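Aspergillopepsin-2 heavy chain (Aspergillus niger var. macrosporus, PDB 1Y43) forms the larger chain of a two-chain acid endopeptidase of the peptidase G1 family, which cleaves internal peptide bonds, probably by a glutamic-type mechanism. Local coordinates at residues Phe52-Thr66 and Ala77-His90. Numbering follows the deposited sequence.
Sequences FSDITISEGDSIKVT and ATVENLTTGQSVTH. With SO4 (sulfate ion), chain G.
N81 meets T56 and D61 where the beta hairpin of strands 62-69 and 74-81 closes against the loop leading into it; strand 86-92 adds a third antiparallel strand. N81 has CG anti to the backbone N (chi1 -175°), which carries its amide across toward T56 and D61. Its CB lies 3.9 Å from I63 CD1, and CG packs against the same methyl. OD1 turns back to its own chain, accepting from T84 N in an Asx motif. ND2 donates twice, at 2.9 Å to T56 O and at 3.1 Å to D61 OD2, both acceptors lying near the amide plane. The bond to D61 is nearly straight (169°) but meets OD2 from above the carboxylate plane; S58 N arrives from the opposite face, so two N-H groups clamp one oxygen. T56 O is likewise shared: Q86 NE2 reaches it on a lone pair at 3.2 Å. This polar cluster ties the 53-61 loop to the open end of the hairpin and the turn after it, where S62 N donates to T83 OG1.

Along the strands, paired backbone bonds join K64 to E80 and T66 to T78, while V65 and V79 form a non-hydrogen-bonded pair. The strand 62-66 also pairs with a strand of another protein chain, carrying the sheet across the interface. On the K64 face, the extended lysine puts NZ 3.0 Å from sulfate O2, a hydrogen bond, with a weak second one to O4; the ion is probably from the crystallisation liquor. On the V79 face, I55 CD1 and I63 CG2 both touch V79 CG1. Farther along, V88 CG2 lies over one face of the F52 ring, 3.6 Å from its centroid and 16° off the normal, a CH-pi contact.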
# COMPACT_ATOMS: atom_id res chain seq x y z
N PHE B 52 13.71 -0.19 3.73
CA PHE B 52 14.45 1.05 3.54
C PHE B 52 15.00 1.30 4.94
O PHE B 52 14.27 1.76 5.82
CB PHE B 52 13.51 2.19 3.19
CG PHE B 52 13.14 2.28 1.75
CD1 PHE B 52 14.11 2.55 0.79
CD2 PHE B 52 11.82 2.18 1.36
CE1 PHE B 52 13.76 2.75 -0.56
CE2 PHE B 52 11.46 2.38 0.02
CZ PHE B 52 12.44 2.66 -0.94
N SER B 53 16.28 1.03 5.14
CA SER B 53 16.92 1.20 6.45
C SER B 53 17.34 2.62 6.83
O SER B 53 17.62 2.90 7.99
CB SER B 53 18.12 0.26 6.55
OG SER B 53 17.69 -1.08 6.48
N ASP B 54 17.39 3.51 5.85
CA ASP B 54 17.81 4.88 6.09
C ASP B 54 16.67 5.89 6.25
O ASP B 54 16.79 7.04 5.84
CB ASP B 54 18.82 5.33 5.01
CG ASP B 54 18.29 5.16 3.58
OD1 ASP B 54 17.32 4.39 3.35
OD2 ASP B 54 18.88 5.79 2.67
N ILE B 55 15.55 5.44 6.80
CA ILE B 55 14.41 6.31 7.04
C ILE B 55 13.67 5.89 8.29
O ILE B 55 13.38 4.70 8.51
CB ILE B 55 13.43 6.40 5.83
CG1 ILE B 55 12.43 7.55 6.06
CG2 ILE B 55 12.67 5.07 5.63
CD1 ILE B 55 11.67 8.00 4.82
N THR B 56 13.41 6.87 9.15
CA THR B 56 12.71 6.66 10.41
C THR B 56 11.23 7.00 10.26
O THR B 56 10.88 8.07 9.73
CB THR B 56 13.33 7.54 11.49
OG1 THR B 56 14.71 7.19 11.65
CG2 THR B 56 12.61 7.37 12.81
N ILE B 57 10.37 6.09 10.70
CA ILE B 57 8.92 6.23 10.64
C ILE B 57 8.39 6.21 12.08
O ILE B 57 8.71 5.29 12.84
CB ILE B 57 8.28 5.03 9.88
CG1 ILE B 57 8.98 4.76 8.54
CG2 ILE B 57 6.78 5.26 9.70
CD1 ILE B 57 8.76 5.83 7.49
N SER B 58 7.60 7.22 12.46
CA SER B 58 7.01 7.30 13.81
C SER B 58 5.50 7.52 13.74
O SER B 58 4.98 8.03 12.74
CB SER B 58 7.61 8.46 14.61
OG SER B 58 9.03 8.37 14.72
N GLU B 59 4.81 7.19 14.82
CA GLU B 59 3.36 7.38 14.87
C GLU B 59 3.06 8.85 14.60
O GLU B 59 3.78 9.74 15.08
CB GLU B 59 2.81 7.00 16.25
CG GLU B 59 1.27 6.92 16.33
CD GLU B 59 0.56 8.27 16.45
OE1 GLU B 59 1.17 9.25 16.93
OE2 GLU B 59 -0.64 8.34 16.09
N GLY B 60 2.04 9.10 13.79
CA GLY B 60 1.64 10.46 13.51
C GLY B 60 2.35 11.17 12.38
O GLY B 60 1.91 12.25 11.98
N ASP B 61 3.44 10.61 11.87
CA ASP B 61 4.17 11.25 10.78
C ASP B 61 3.37 11.21 9.49
O ASP B 61 2.59 10.28 9.25
CB ASP B 61 5.49 10.53 10.52
CG ASP B 61 6.53 10.78 11.60
OD1 ASP B 61 6.35 11.68 12.45
OD2 ASP B 61 7.56 10.08 11.57
N SER B 62 3.57 12.23 8.66
CA SER B 62 2.91 12.32 7.36
C SER B 62 3.86 11.70 6.35
O SER B 62 5.01 12.14 6.21
CB SER B 62 2.67 13.77 7.00
OG SER B 62 1.57 14.26 7.73
N ILE B 63 3.37 10.68 5.66
CA ILE B 63 4.17 9.97 4.69
C ILE B 63 3.58 10.11 3.29
O ILE B 63 2.36 10.12 3.13
CB ILE B 63 4.17 8.45 5.03
CG1 ILE B 63 4.68 8.23 6.46
CG2 ILE B 63 4.97 7.66 4.03
CD1 ILE B 63 6.06 8.78 6.75
N LYS B 64 4.44 10.28 2.30
CA LYS B 64 3.99 10.34 0.91
C LYS B 64 4.69 9.19 0.20
O LYS B 64 5.92 9.07 0.25
CB LYS B 64 4.35 11.67 0.24
CG LYS B 64 3.88 11.76 -1.20
CD LYS B 64 4.12 13.14 -1.77
CE LYS B 64 3.73 13.22 -3.24
NZ LYS B 64 4.20 14.52 -3.84
N VAL B 65 3.91 8.29 -0.39
CA VAL B 65 4.47 7.16 -1.11
C VAL B 65 4.15 7.26 -2.60
O VAL B 65 3.03 7.62 -2.98
CB VAL B 65 3.95 5.80 -0.57
CG1 VAL B 65 4.60 5.49 0.77
CG2 VAL B 65 2.42 5.80 -0.43
N THR B 66 5.11 6.86 -3.43
CA THR B 66 4.95 6.93 -4.87
C THR B 66 5.67 5.80 -5.59
O THR B 66 6.80 5.46 -5.23
CB THR B 66 5.61 8.24 -5.40
OG1 THR B 66 5.02 9.37 -4.76
CG2 THR B 66 5.47 8.36 -6.91
N ALA B 77 10.50 3.26 -6.50
CA ALA B 77 9.61 3.30 -5.35
C ALA B 77 10.18 4.38 -4.45
O ALA B 77 11.39 4.36 -4.17
CB ALA B 77 9.60 1.95 -4.64
N THR B 78 9.33 5.28 -3.98
CA THR B 78 9.77 6.37 -3.12
C THR B 78 8.90 6.53 -1.90
O THR B 78 7.67 6.46 -1.98
CB THR B 78 9.76 7.70 -3.90
OG1 THR B 78 10.66 7.61 -5.01
CG2 THR B 78 10.15 8.88 -2.99
N VAL B 79 9.56 6.72 -0.75
CA VAL B 79 8.89 6.94 0.53
C VAL B 79 9.46 8.24 1.10
O VAL B 79 10.68 8.38 1.29
CB VAL B 79 9.14 5.80 1.56
CG1 VAL B 79 8.53 6.17 2.91
CG2 VAL B 79 8.55 4.48 1.05
N GLU B 80 8.58 9.21 1.30
CA GLU B 80 9.01 10.48 1.85
C GLU B 80 8.30 10.72 3.16
O GLU B 80 7.08 10.58 3.25
CB GLU B 80 8.65 11.60 0.89
CG GLU B 80 9.06 12.97 1.39
CD GLU B 80 8.67 14.10 0.44
OE1 GLU B 80 7.80 13.89 -0.45
OE2 GLU B 80 9.21 15.22 0.60
N ASN B 81 9.07 11.01 4.20
CA ASN B 81 8.50 11.33 5.49
C ASN B 81 8.45 12.85 5.50
O ASN B 81 9.46 13.52 5.71
CB ASN B 81 9.38 10.81 6.62
CG ASN B 81 8.76 11.01 7.97
OD1 ASN B 81 8.04 11.99 8.20
ND2 ASN B 81 9.02 10.09 8.89
N LEU B 82 7.27 13.41 5.22
CA LEU B 82 7.10 14.85 5.16
C LEU B 82 7.38 15.54 6.47
O LEU B 82 7.92 16.65 6.48
CB LEU B 82 5.69 15.18 4.67
CG LEU B 82 5.37 14.56 3.30
CD1 LEU B 82 3.95 14.86 2.89
CD2 LEU B 82 6.34 15.11 2.28
N THR B 83 7.11 14.86 7.57
CA THR B 83 7.31 15.42 8.90
C THR B 83 8.78 15.68 9.22
O THR B 83 9.12 16.69 9.82
CB THR B 83 6.72 14.47 9.97
OG1 THR B 83 5.35 14.21 9.67
CG2 THR B 83 6.86 15.06 11.37
N THR B 84 9.65 14.76 8.82
CA THR B 84 11.07 14.89 9.11
C THR B 84 11.90 15.38 7.94
O THR B 84 13.10 15.64 8.09
CB THR B 84 11.64 13.56 9.59
OG1 THR B 84 11.50 12.59 8.55
CG2 THR B 84 10.92 13.08 10.83
N GLY B 85 11.31 15.43 6.75
CA GLY B 85 12.04 15.85 5.57
C GLY B 85 12.89 14.76 4.92
O GLY B 85 13.68 15.07 4.03
N GLN B 86 12.76 13.51 5.37
CA GLN B 86 13.54 12.39 4.82
C GLN B 86 12.85 11.83 3.58
O GLN B 86 11.63 11.70 3.55
CB GLN B 86 13.68 11.23 5.82
CG GLN B 86 14.51 11.47 7.10
CD GLN B 86 14.27 10.37 8.16
OE1 GLN B 86 15.20 9.71 8.63
NE2 GLN B 86 13.00 10.15 8.53
N SER B 87 13.63 11.41 2.59
CA SER B 87 13.08 10.86 1.36
C SER B 87 14.05 9.81 0.86
O SER B 87 15.27 10.04 0.86
CB SER B 87 12.93 11.97 0.31
OG SER B 87 12.29 11.50 -0.86
N VAL B 88 13.53 8.63 0.53
CA VAL B 88 14.34 7.53 0.02
C VAL B 88 13.68 6.97 -1.24
O VAL B 88 12.46 6.88 -1.33
CB VAL B 88 14.53 6.38 1.08
CG1 VAL B 88 15.37 6.87 2.27
CG2 VAL B 88 13.18 5.87 1.59
N THR B 89 14.51 6.61 -2.21
CA THR B 89 14.01 6.06 -3.47
C THR B 89 14.83 4.86 -3.87
O THR B 89 16.05 4.90 -3.77
CB THR B 89 14.10 7.08 -4.66
OG1 THR B 89 13.27 8.22 -4.39
CG2 THR B 89 13.65 6.43 -6.00
N HIS B 90 14.16 3.79 -4.29
CA HIS B 90 14.85 2.61 -4.80
C HIS B 90 14.54 2.57 -6.29
O HIS B 90 13.37 2.59 -6.67
CB HIS B 90 14.37 1.31 -4.16
CG HIS B 90 15.08 0.11 -4.71
ND1 HIS B 90 16.31 -0.29 -4.25
CD2 HIS B 90 14.77 -0.72 -5.74
CE1 HIS B 90 16.74 -1.31 -4.97
NE2 HIS B 90 15.82 -1.59 -5.88
S SO4 G . 7.15 16.34 -2.84
O1 SO4 G . 8.27 16.58 -1.84
O2 SO4 G . 5.82 16.43 -2.11
O3 SO4 G . 7.20 17.39 -3.93
O4 SO4 G . 7.29 14.97 -3.45